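Local coordinates for protein geranyltranstransferase (Stenotrophomonas maltophilia, PDB 7LBJ) that probably condenses isopentenyl diphosphate with allylic diphosphates, in a magnesium-dependent reaction, to build farnesyl or longer prenyl diphosphates, at residues Arg19-Ser24 and Ser73-Ala78; Asp27-Ser32 and Gln126-Gly131; Pro37-Gln42 and Val111-Ala116; Tyr46-Leu49 and Lys53-Arg56. All blocks are in the same frame, centred on the assembly; numbering follows the deposited sequence.

Interactions 1 and 4 are buried, whereas interactions 2 and 3 lie at the surface. Interactions 1 and 2 both use helix 11-29, which meets the start of helix 75-92 in the first and helix 115-134 in the second. Helix 115-134 returns in interaction 3, where its beginning faces helix 38-46. An arginine carries the polar part of every contact. In interactions 1 and 3 it meets an aspartate, through both oxygens in the first and one in the second. In interactions 2 and 4 it holds a backbone carbonyl with two nitrogens. Interactions 1 and 4 touch through a salt bridge. Interactions 2 and 3 both reach the second subunit.

Interaction 1. Residues Arg19-Ser24 and Ser73-Ala78; sequences RDRIES and SLDAAA
Helix 11-29 passes the first turn of helix 75-92, and the backbones come closest where the CA atoms of Ile22 and Asp75 stand 7.4 Å apart. This is helix-to-helix packing within the all-alpha fold of the polyprenyl synthases. It has a polar part, from Arg21, and an apolar part, from Ile22.

The polar part is a salt bridge between Arg21 and Asp75. Arg21 presents the side of its guanidinium that carries NE and NH2, and each nitrogen takes a different carboxylate oxygen. The bond from Arg21 NE to Asp75 OD1 is 2.7 Å long, with an angle of 163° at the hydrogen. The bond from Arg21 NH2 to Asp75 OD2 is 2.8 Å and nearly as straight. Both oxygens offer their syn lone pairs. The guanidinium and carboxylate planes are 14° apart, so the paired bonds hold the two groups nearly coplanar. Arg21 reaches this place on a stretched chain, with CG trans to its backbone N (chi1 179°). The two side chains meet at about a right angle.

Asp75 OD1 is also hydrogen-bonded to Tyr61 OH. Tyr61 belongs to helix 55-65 and packs on Arg21, Ile22 and Ala78 as well. Its hydroxyl and the arginine together would probably favour a charged Asp75.

In the apolar part, Ile22 points its CG1 branch across to helix 75-92. The end of that branch, Ile22 CD1, touches Ala78 CB at 3.7 Å.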
loop_
_atom_site.group_PDB
_atom_site.type_symbol
_atom_site.label_atom_id
_atom_site.label_comp_id
_atom_site.label_asym_id
_atom_site.label_seq_id
_atom_site.Cartn_x
_atom_site.Cartn_y
_atom_site.Cartn_z
ATOM N N ARG A 19 -0.010 -24.623 -3.383
ATOM C CA ARG A 19 -0.605 -24.212 -2.110
ATOM C C ARG A 19 0.354 -24.438 -0.945
ATOM O O ARG A 19 0.433 -23.608 -0.028
ATOM C CB ARG A 19 -1.922 -24.949 -1.879
ATOM C CG ARG A 19 -3.095 -24.345 -2.670
ATOM C CD ARG A 19 -4.341 -25.230 -2.699
ATOM N NE ARG A 19 -5.446 -24.540 -3.370
ATOM C CZ ARG A 19 -6.432 -25.143 -4.014
ATOM N NH1 ARG A 19 -6.486 -26.467 -4.123
ATOM N NH2 ARG A 19 -7.380 -24.401 -4.585
ATOM N N ASP A 20 1.082 -25.555 -0.950
ATOM C CA ASP A 20 2.109 -25.755 0.071
ATOM C C ASP A 20 3.229 -24.741 -0.080
ATOM O O ASP A 20 3.727 -24.202 0.914
ATOM C CB ASP A 20 2.681 -27.168 -0.016
ATOM C CG ASP A 20 1.686 -28.217 0.408
ATOM O OD1 ASP A 20 0.727 -27.855 1.127
ATOM O OD2 ASP A 20 1.880 -29.403 0.045
ATOM N N ARG A 21 3.641 -24.484 -1.320
ATOM C CA ARG A 21 4.738 -23.562 -1.576
ATOM C C ARG A 21 4.395 -22.161 -1.083
ATOM O O ARG A 21 5.207 -21.515 -0.408
ATOM C CB ARG A 21 5.062 -23.553 -3.073
ATOM C CG ARG A 21 6.178 -22.614 -3.424
ATOM C CD ARG A 21 6.633 -22.738 -4.865
ATOM N NE ARG A 21 7.874 -21.988 -5.025
ATOM C CZ ARG A 21 9.082 -22.513 -4.913
ATOM N NH1 ARG A 21 9.253 -23.815 -4.715
ATOM N NH2 ARG A 21 10.147 -21.712 -4.983
ATOM N N ILE A 22 3.193 -21.670 -1.414
ATOM C CA ILE A 22 2.855 -20.300 -1.020
ATOM C C ILE A 22 2.690 -20.190 0.501
ATOM O O ILE A 22 3.046 -19.160 1.099
ATOM C CB ILE A 22 1.619 -19.794 -1.804
ATOM C CG1 ILE A 22 1.606 -18.247 -1.861
ATOM C CG2 ILE A 22 0.297 -20.301 -1.220
ATOM C CD1 ILE A 22 2.736 -17.661 -2.694
ATOM N N GLU A 23 2.202 -21.246 1.158
ATOM C CA GLU A 23 2.149 -21.242 2.616
ATOM C C GLU A 23 3.544 -21.071 3.215
ATOM O O GLU A 23 3.750 -20.258 4.131
ATOM C CB GLU A 23 1.508 -22.533 3.115
ATOM C CG GLU A 23 1.104 -22.486 4.574
ATOM C CD GLU A 23 -0.099 -21.589 4.815
ATOM O OE1 GLU A 23 -0.930 -21.433 3.889
ATOM O OE2 GLU A 23 -0.209 -21.041 5.934
ATOM N N SER A 24 4.514 -21.832 2.706
ATOM C CA SER A 24 5.871 -21.763 3.244
ATOM C C SER A 24 6.527 -20.425 2.925
ATOM O O SER A 24 7.278 -19.880 3.746
ATOM C CB SER A 24 6.710 -22.910 2.682
ATOM O OG SER A 24 8.052 -22.814 3.118
ATOM N N SER A 73 10.848 -17.876 -9.931
ATOM C CA SER A 73 10.622 -16.625 -10.650
ATOM C C SER A 73 9.247 -16.050 -10.393
ATOM O O SER A 73 8.970 -14.929 -10.832
ATOM C CB SER A 73 10.760 -16.830 -12.162
ATOM O OG SER A 73 12.081 -17.162 -12.541
ATOM N N LEU A 74 8.372 -16.806 -9.739
ATOM C CA LEU A 74 6.984 -16.427 -9.574
ATOM C C LEU A 74 6.599 -16.152 -8.130
ATOM O O LEU A 74 5.527 -15.578 -7.899
ATOM C CB LEU A 74 6.087 -17.544 -10.156
ATOM C CG LEU A 74 6.251 -17.743 -11.676
ATOM C CD1 LEU A 74 5.767 -19.109 -12.115
ATOM C CD2 LEU A 74 5.481 -16.646 -12.458
ATOM N N ASP A 75 7.436 -16.551 -7.161
ATOM C CA ASP A 75 7.053 -16.514 -5.748
ATOM C C ASP A 75 6.677 -15.106 -5.292
ATOM O O ASP A 75 5.677 -14.926 -4.586
ATOM C CB ASP A 75 8.183 -17.055 -4.861
ATOM C CG ASP A 75 8.372 -18.572 -4.970
ATOM O OD1 ASP A 75 7.384 -19.315 -5.169
ATOM O OD2 ASP A 75 9.530 -19.032 -4.839
ATOM N N ALA A 76 7.488 -14.097 -5.642
ATOM C CA ALA A 76 7.179 -12.736 -5.200
ATOM C C ALA A 76 5.855 -12.265 -5.779
ATOM O O ALA A 76 5.036 -11.653 -5.078
ATOM C CB ALA A 76 8.298 -11.757 -5.594
ATOM N N ALA A 77 5.636 -12.508 -7.072
ATOM C CA ALA A 77 4.368 -12.093 -7.666
ATOM C C ALA A 77 3.212 -12.822 -7.010
ATOM O O ALA A 77 2.173 -12.214 -6.720
ATOM C CB ALA A 77 4.356 -12.347 -9.175
ATOM N N ALA A 78 3.375 -14.125 -6.783
ATOM C CA ALA A 78 2.305 -14.925 -6.184
ATOM C C ALA A 78 2.003 -14.467 -4.765
ATOM O O ALA A 78 0.831 -14.337 -4.381
ATOM C CB ALA A 78 2.674 -16.411 -6.213
#

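Interaction 2. Residues Asp27-Ser32 and Gln126-Gly131; sequences DAALPS and QTRAFG
Ala29 closes helix 11-29 and faces helix 115-134, with Ala29 CA 8.7 Å from Arg128 CA. The chain leaves the helical conformation at Leu30, the next residue. Segment 126-131 is helical throughout.

The contact rests mainly on the Arg128 side chain. It turns its NE and NH2 side to a single atom, the carbonyl oxygen of Ala29. Arg128 NE and Ala29 O are 3.0 Å apart, and the N-H...O angle is 151°. Arg128 NH2 reaches the same Ala29 O at 3.0 Å. The oxygen lies almost in the guanidinium plane. The NH2 donor sits in the carbonyl plane, on a lone pair, while the NE donor is tilted 25° from that plane.

In this all-alpha prenyl synthase fold, the pair ties the C-terminal end of one helix to the flank of another. The positive group sits where the helix dipole is negative, which probably adds to the attraction. Arg128 gets there on a chain that bends at chi2 (71°). Its NH2 also passes the methyl of Ala29, with Arg128 NH2 and Ala29 CB 4.0 Å apart. Ala29 packs on Met79 of helix 75-92.

Other residues of segment 126-131 belong to the subunit interface. Phe130 stacks its ring with Phe130 of the second subunit, and Gln126 OE1 is hydrogen-bonded to Thr127 OG1 of that subunit.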
loop_
_atom_site.group_PDB
_atom_site.type_symbol
_atom_site.label_atom_id
_atom_site.label_comp_id
_atom_site.label_asym_id
_atom_site.label_seq_id
_atom_site.Cartn_x
_atom_site.Cartn_y
_atom_site.Cartn_z
ATOM N N ASP A 27 5.010 -17.686 5.142
ATOM C CA ASP A 27 5.487 -17.811 6.515
ATOM C C ASP A 27 6.892 -17.235 6.655
ATOM O O ASP A 27 7.196 -16.539 7.635
ATOM C CB ASP A 27 5.450 -19.279 6.953
ATOM C CG ASP A 27 6.067 -19.504 8.326
ATOM O OD1 ASP A 27 5.519 -18.996 9.334
ATOM O OD2 ASP A 27 7.106 -20.199 8.399
ATOM N N ALA A 28 7.756 -17.485 5.669
ATOM C CA ALA A 28 9.118 -16.961 5.750
ATOM C C ALA A 28 9.166 -15.463 5.459
ATOM O O ALA A 28 10.078 -14.777 5.929
ATOM C CB ALA A 28 10.032 -17.712 4.780
ATOM N N ALA A 29 8.207 -14.942 4.689
ATOM C CA ALA A 29 8.200 -13.530 4.292
ATOM C C ALA A 29 7.617 -12.584 5.337
ATOM O O ALA A 29 7.875 -11.375 5.262
ATOM C CB ALA A 29 7.402 -13.337 3.001
ATOM N N LEU A 30 6.857 -13.075 6.271
ATOM C CA LEU A 30 6.251 -12.198 7.260
ATOM C C LEU A 30 7.092 -12.123 8.533
ATOM O O LEU A 30 7.748 -13.099 8.912
ATOM C CB LEU A 30 4.849 -12.700 7.608
ATOM C CG LEU A 30 3.848 -12.574 6.470
ATOM C CD1 LEU A 30 2.632 -13.383 6.843
ATOM C CD2 LEU A 30 3.475 -11.110 6.251
ATOM N N PRO A 31 7.063 -10.978 9.226
ATOM C CA PRO A 31 7.825 -10.848 10.476
ATOM C C PRO A 31 7.370 -11.850 11.524
ATOM O O PRO A 31 6.213 -12.274 11.551
ATOM C CB PRO A 31 7.530 -9.415 10.931
ATOM C CG PRO A 31 6.954 -8.713 9.726
ATOM C CD PRO A 31 6.272 -9.771 8.922
ATOM N N SER A 32 8.298 -12.214 12.404
ATOM C CA SER A 32 8.014 -13.204 13.428
ATOM C C SER A 32 7.071 -12.631 14.479
ATOM O O SER A 32 7.176 -11.458 14.838
ATOM C CB SER A 32 9.303 -13.664 14.114
ATOM O OG SER A 32 9.026 -14.130 15.433
ATOM N N GLN A 126 -0.387 -4.526 2.937
ATOM C CA GLN A 126 -0.318 -3.861 1.636
ATOM C C GLN A 126 1.117 -3.450 1.323
ATOM O O GLN A 126 1.615 -3.697 0.218
ATOM C CB GLN A 126 -1.239 -2.631 1.562
ATOM C CG GLN A 126 -1.052 -1.953 0.193
ATOM C CD GLN A 126 -1.910 -0.700 -0.074
ATOM O OE1 GLN A 126 -1.679 -0.012 -1.064
ATOM N NE2 GLN A 126 -2.877 -0.404 0.791
ATOM N N THR A 127 1.809 -2.846 2.299
ATOM C CA THR A 127 3.171 -2.404 2.029
ATOM C C THR A 127 4.068 -3.592 1.720
ATOM O O THR A 127 4.914 -3.522 0.821
ATOM C CB THR A 127 3.732 -1.612 3.209
ATOM O OG1 THR A 127 2.755 -0.656 3.665
ATOM C CG2 THR A 127 5.031 -0.888 2.789
ATOM N N ARG A 128 3.864 -4.714 2.427
ATOM C CA ARG A 128 4.725 -5.863 2.199
ATOM C C ARG A 128 4.514 -6.450 0.814
ATOM O O ARG A 128 5.461 -6.984 0.223
ATOM C CB ARG A 128 4.498 -6.932 3.281
ATOM C CG ARG A 128 5.481 -8.093 3.209
ATOM C CD ARG A 128 6.906 -7.662 3.635
ATOM N NE ARG A 128 7.806 -8.816 3.763
ATOM C CZ ARG A 128 8.971 -8.945 3.133
ATOM N NH1 ARG A 128 9.442 -7.991 2.341
ATOM N NH2 ARG A 128 9.684 -10.065 3.302
ATOM N N ALA A 129 3.292 -6.371 0.274
ATOM C CA ALA A 129 3.079 -6.839 -1.093
ATOM C C ALA A 129 3.978 -6.083 -2.068
ATOM O O ALA A 129 4.633 -6.688 -2.924
ATOM C CB ALA A 129 1.612 -6.674 -1.494
ATOM N N PHE A 130 4.004 -4.750 -1.973
ATOM C CA PHE A 130 4.856 -3.988 -2.883
ATOM C C PHE A 130 6.333 -4.216 -2.585
ATOM O O PHE A 130 7.153 -4.306 -3.509
ATOM C CB PHE A 130 4.498 -2.503 -2.811
ATOM C CG PHE A 130 3.138 -2.213 -3.378
ATOM C CD1 PHE A 130 2.917 -2.318 -4.746
ATOM C CD2 PHE A 130 2.072 -1.890 -2.548
ATOM C CE1 PHE A 130 1.652 -2.068 -5.295
ATOM C CE2 PHE A 130 0.783 -1.645 -3.089
ATOM C CZ PHE A 130 0.580 -1.756 -4.451
ATOM N N GLY A 131 6.694 -4.298 -1.302
ATOM C CA GLY A 131 8.101 -4.521 -0.953
ATOM C C GLY A 131 8.640 -5.832 -1.505
ATOM O O GLY A 131 9.761 -5.893 -2.019
#

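Interaction 3. Residues Pro37-Gln42 and Val111-Ala116; sequences PQRLHQ and VAFDEA
Phe113 CD2 lies over one face of the Arg39 guanidinium, 3.9 Å above its plane and offset toward its rim. The guanidinium and ring planes are 66° apart, so they do not stack flat. This surface contact joins helix 38-46 to the turn between helices 109-112 and 115-134 of the all-alpha prenyl synthase fold.

Arg39 and Asp114 form a salt bridge. Arg39 NH2 lies 3.0 Å from Asp114 OD2, and Arg39 NE lies 3.2 Å from the same Asp114 OD2. Both donors come to one face of the carboxylate, well out of its plane. Arg39 reaches across on an extended chain, its CG opposite the backbone N (chi1 -163°).

Asp114 is the N-cap of helix 115-134. Its OD1 is hydrogen-bonded to Thr117 N, so its oxygens serve different elements: OD1 the helix end, OD2 the arginine.

Phe113 projects toward helix 38-46, and Ala43 of that helix also packs on it. The Gln42 side chain crosses that of Phe113 at about a right angle. Its oxygen is at the ring edge, with Gln42 OE1 and Phe113 CE2 3.9 Å apart. The aliphatic part is about as near, with Gln42 CB 3.8 Å from Phe113 CE2.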
loop_
_atom_site.group_PDB
_atom_site.type_symbol
_atom_site.label_atom_id
_atom_site.label_comp_id
_atom_site.label_asym_id
_atom_site.label_seq_id
_atom_site.Cartn_x
_atom_site.Cartn_y
_atom_site.Cartn_z
ATOM N N PRO A 37 6.812 -4.971 17.009
ATOM C CA PRO A 37 5.563 -5.079 17.773
ATOM C C PRO A 37 4.884 -6.434 17.551
ATOM O O PRO A 37 4.493 -6.765 16.427
ATOM C CB PRO A 37 4.720 -3.928 17.223
ATOM C CG PRO A 37 5.183 -3.797 15.806
ATOM C CD PRO A 37 6.669 -4.070 15.856
ATOM N N GLN A 38 4.766 -7.218 18.626
ATOM C CA GLN A 38 4.308 -8.593 18.472
ATOM C C GLN A 38 2.861 -8.656 18.009
ATOM O O GLN A 38 2.514 -9.481 17.157
ATOM C CB GLN A 38 4.483 -9.339 19.784
ATOM C CG GLN A 38 5.867 -9.172 20.328
ATOM C CD GLN A 38 6.100 -10.026 21.544
ATOM O OE1 GLN A 38 5.161 -10.364 22.267
ATOM N NE2 GLN A 38 7.354 -10.397 21.774
ATOM N N ARG A 39 2.003 -7.799 18.553
ATOM C CA ARG A 39 0.587 -7.883 18.224
ATOM C C ARG A 39 0.349 -7.608 16.743
ATOM O O ARG A 39 -0.440 -8.306 16.085
ATOM C CB ARG A 39 -0.179 -6.907 19.108
ATOM C CG ARG A 39 -1.639 -7.124 19.202
ATOM C CD ARG A 39 -2.175 -6.280 20.339
ATOM N NE ARG A 39 -3.629 -6.285 20.365
ATOM C CZ ARG A 39 -4.365 -7.285 20.825
ATOM N NH1 ARG A 39 -3.814 -8.384 21.320
ATOM N NH2 ARG A 39 -5.689 -7.185 20.779
ATOM N N LEU A 40 1.034 -6.599 16.194
ATOM C CA LEU A 40 0.930 -6.324 14.765
ATOM C C LEU A 40 1.385 -7.520 13.934
ATOM O O LEU A 40 0.731 -7.902 12.956
ATOM C CB LEU A 40 1.755 -5.089 14.409
ATOM C CG LEU A 40 1.785 -4.795 12.913
ATOM C CD1 LEU A 40 0.404 -4.348 12.445
ATOM C CD2 LEU A 40 2.848 -3.742 12.592
ATOM N N HIS A 41 2.537 -8.093 14.279
ATOM C CA HIS A 41 3.047 -9.214 13.496
ATOM C C HIS A 41 2.139 -10.422 13.607
ATOM O O HIS A 41 1.909 -11.112 12.612
ATOM C CB HIS A 41 4.454 -9.572 13.952
ATOM C CG HIS A 41 5.435 -8.475 13.714
ATOM N ND1 HIS A 41 6.554 -8.283 14.498
ATOM C CD2 HIS A 41 5.451 -7.495 12.782
ATOM C CE1 HIS A 41 7.228 -7.244 14.045
ATOM N NE2 HIS A 41 6.576 -6.741 13.010
ATOM N N GLN A 42 1.631 -10.701 14.813
ATOM C CA GLN A 42 0.711 -11.819 14.994
ATOM C C GLN A 42 -0.539 -11.622 14.155
ATOM O O GLN A 42 -1.038 -12.567 13.527
ATOM C CB GLN A 42 0.335 -11.954 16.473
ATOM C CG GLN A 42 1.428 -12.483 17.353
ATOM C CD GLN A 42 1.116 -12.292 18.835
ATOM O OE1 GLN A 42 -0.046 -12.121 19.220
ATOM N NE2 GLN A 42 2.160 -12.290 19.668
ATOM N N VAL A 111 -11.773 -8.941 15.576
ATOM C CA VAL A 111 -12.324 -9.635 16.739
ATOM C C VAL A 111 -11.223 -10.373 17.496
ATOM O O VAL A 111 -11.153 -10.314 18.728
ATOM C CB VAL A 111 -13.457 -10.592 16.313
ATOM C CG1 VAL A 111 -14.028 -11.340 17.530
ATOM C CG2 VAL A 111 -14.560 -9.836 15.618
ATOM N N ALA A 112 -10.338 -11.072 16.778
ATOM C CA ALA A 112 -9.238 -11.771 17.438
ATOM C C ALA A 112 -8.295 -10.808 18.144
ATOM O O ALA A 112 -7.715 -11.153 19.182
ATOM C CB ALA A 112 -8.464 -12.611 16.420
ATOM N N PHE A 113 -8.106 -9.609 17.585
ATOM C CA PHE A 113 -7.194 -8.631 18.152
ATOM C C PHE A 113 -8.025 -7.429 18.563
ATOM O O PHE A 113 -8.727 -7.482 19.582
ATOM C CB PHE A 113 -6.063 -8.327 17.155
ATOM C CG PHE A 113 -5.187 -9.527 16.880
ATOM C CD1 PHE A 113 -5.555 -10.466 15.922
ATOM C CD2 PHE A 113 -4.035 -9.749 17.619
ATOM C CE1 PHE A 113 -4.768 -11.592 15.686
ATOM C CE2 PHE A 113 -3.243 -10.875 17.384
ATOM C CZ PHE A 113 -3.613 -11.788 16.423
ATOM N N ASP A 114 -7.975 -6.327 17.813
ATOM C CA ASP A 114 -8.835 -5.168 18.024
ATOM C C ASP A 114 -8.833 -4.388 16.719
ATOM O O ASP A 114 -8.109 -4.727 15.780
ATOM C CB ASP A 114 -8.370 -4.309 19.206
ATOM C CG ASP A 114 -6.899 -3.958 19.123
ATOM O OD1 ASP A 114 -6.503 -3.278 18.165
ATOM O OD2 ASP A 114 -6.135 -4.371 20.012
ATOM N N GLU A 115 -9.671 -3.353 16.645
ATOM C CA GLU A 115 -9.792 -2.654 15.366
ATOM C C GLU A 115 -8.498 -1.948 14.980
ATOM O O GLU A 115 -8.119 -1.941 13.801
ATOM C CB GLU A 115 -10.956 -1.663 15.405
ATOM C CG GLU A 115 -12.306 -2.359 15.399
ATOM C CD GLU A 115 -13.439 -1.398 15.676
ATOM O OE1 GLU A 115 -13.485 -0.341 15.024
ATOM O OE2 GLU A 115 -14.270 -1.704 16.553
ATOM N N ALA A 116 -7.807 -1.327 15.943
ATOM C CA ALA A 116 -6.588 -0.594 15.587
ATOM C C ALA A 116 -5.538 -1.539 15.020
ATOM O O ALA A 116 -4.881 -1.236 14.014
ATOM C CB ALA A 116 -6.028 0.147 16.808
#

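Interaction 4. Residues Tyr46-Leu49 and Lys53-Arg56; sequences YSVL and KRMR
The hydrogen bonds run from the guanidinium of Arg54 to the carbonyl oxygen of Val48. Arg54 comes end-on, with NH1 and NH2 both directed at this one atom. Arg54 NH2 is 2.8 Å from Val48 O, and Arg54 NH1 is 2.9 Å from Val48 O. Their angles at the hydrogen are 145° and 143°, as expected when two donors share one acceptor. Both nitrogens lie in the carbonyl plane, and the oxygen is nearly in the guanidinium plane. The two bonds aim the NH1-NH2 end at the oxygen. A bend at chi2 (-62°) helps bring the group there.

The charged partners lie outside the two segments. Arg54 NH2 forms a salt bridge with Glu23 OE1, and Arg54 NH1 forms one with Glu82 OE2. These two carboxylates probably balance the charge of the buried arginine and help to set how its flat group is turned.

Packing is slight. Val48 crosses Arg54 at about a right angle, with Val48 CG2 4.0 Å from Arg54 NH1. Leu49 CA lies at the guanidinium edge, 3.9 Å from Arg54 NH2.

Segment 53-56 belongs to the GGKRxRP sequence of the polyprenyl synthases, which in relatives lines the isopentenyl diphosphate site. The contact bridges the loop after helix 38-46 to the N-cap of helix 55-65. Helix 11-29 supplies Glu23 and packs Ile22 on Arg54, while helix 75-92 brings Ala86 against Val48.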
loop_
_atom_site.group_PDB
_atom_site.type_symbol
_atom_site.label_atom_id
_atom_site.label_comp_id
_atom_site.label_asym_id
_atom_site.label_seq_id
_atom_site.Cartn_x
_atom_site.Cartn_y
_atom_site.Cartn_z
ATOM N N TYR A 46 -2.004 -13.928 11.268
ATOM C CA TYR A 46 -3.354 -14.452 11.438
ATOM C C TYR A 46 -4.214 -14.171 10.218
ATOM O O TYR A 46 -5.104 -14.970 9.875
ATOM C CB TYR A 46 -3.984 -13.831 12.682
ATOM C CG TYR A 46 -5.364 -14.323 13.040
ATOM C CD1 TYR A 46 -5.537 -15.508 13.746
ATOM C CD2 TYR A 46 -6.497 -13.594 12.701
ATOM C CE1 TYR A 46 -6.806 -15.961 14.099
ATOM C CE2 TYR A 46 -7.783 -14.051 13.046
ATOM C CZ TYR A 46 -7.927 -15.231 13.747
ATOM O OH TYR A 46 -9.200 -15.680 14.098
ATOM N N SER A 47 -3.969 -13.036 9.561
ATOM C CA SER A 47 -4.767 -12.595 8.430
ATOM C C SER A 47 -4.372 -13.238 7.109
ATOM O O SER A 47 -5.087 -13.041 6.121
ATOM C CB SER A 47 -4.656 -11.061 8.277
ATOM O OG SER A 47 -5.044 -10.405 9.472
ATOM N N VAL A 48 -3.250 -13.958 7.022
ATOM C CA VAL A 48 -2.929 -14.509 5.710
ATOM C C VAL A 48 -2.461 -15.963 5.755
ATOM O O VAL A 48 -2.626 -16.687 4.767
ATOM C CB VAL A 48 -1.921 -13.601 4.971
ATOM C CG1 VAL A 48 -0.572 -13.748 5.525
ATOM C CG2 VAL A 48 -1.919 -13.919 3.479
ATOM N N LEU A 49 -1.932 -16.429 6.889
ATOM C CA LEU A 49 -1.498 -17.816 6.959
ATOM C C LEU A 49 -2.677 -18.722 7.309
ATOM O O LEU A 49 -3.739 -18.270 7.752
ATOM C CB LEU A 49 -0.360 -18.009 7.982
ATOM C CG LEU A 49 0.915 -17.166 7.729
ATOM C CD1 LEU A 49 2.008 -17.415 8.748
ATOM C CD2 LEU A 49 1.438 -17.395 6.317
ATOM N N LYS A 53 -8.052 -21.358 -0.442
ATOM C CA LYS A 53 -8.000 -21.711 -1.861
ATOM C C LYS A 53 -6.740 -21.197 -2.537
ATOM O O LYS A 53 -6.257 -21.841 -3.474
ATOM C CB LYS A 53 -9.230 -21.183 -2.611
ATOM C CG LYS A 53 -10.569 -21.765 -2.189
ATOM C CD LYS A 53 -11.704 -20.947 -2.827
ATOM C CE LYS A 53 -13.070 -21.350 -2.308
ATOM N NZ LYS A 53 -13.604 -22.514 -3.057
ATOM N N ARG A 54 -6.214 -20.036 -2.103
ATOM C CA ARG A 54 -5.044 -19.387 -2.717
ATOM C C ARG A 54 -5.251 -19.187 -4.220
ATOM O O ARG A 54 -4.346 -19.396 -5.029
ATOM C CB ARG A 54 -3.754 -20.183 -2.456
ATOM C CG ARG A 54 -3.460 -20.490 -0.995
ATOM C CD ARG A 54 -3.275 -19.215 -0.163
ATOM N NE ARG A 54 -2.649 -19.511 1.130
ATOM C CZ ARG A 54 -2.604 -18.654 2.140
ATOM N NH1 ARG A 54 -3.138 -17.438 2.039
ATOM N NH2 ARG A 54 -2.019 -19.023 3.278
ATOM N N MET A 55 -6.463 -18.770 -4.595
ATOM C CA MET A 55 -6.791 -18.662 -6.011
ATOM C C MET A 55 -5.853 -17.706 -6.733
ATOM O O MET A 55 -5.385 -18.003 -7.840
ATOM C CB MET A 55 -8.239 -18.217 -6.175
ATOM C CG MET A 55 -8.696 -18.133 -7.611
ATOM S SD MET A 55 -8.940 -19.748 -8.383
ATOM C CE MET A 55 -9.217 -20.843 -6.975
ATOM N N ARG A 56 -5.528 -16.572 -6.108
ATOM C CA ARG A 56 -4.680 -15.603 -6.806
ATOM C C ARG A 56 -3.230 -16.073 -6.933
ATOM O O ARG A 56 -2.660 -15.969 -8.035
ATOM C CB ARG A 56 -4.846 -14.238 -6.128
ATOM C CG ARG A 56 -6.303 -13.744 -6.316
ATOM C CD ARG A 56 -6.692 -12.639 -5.326
ATOM N NE ARG A 56 -8.093 -12.288 -5.472
ATOM C CZ ARG A 56 -9.098 -13.009 -4.997
ATOM N NH1 ARG A 56 -8.886 -14.128 -4.309
ATOM N NH2 ARG A 56 -10.346 -12.597 -5.209
#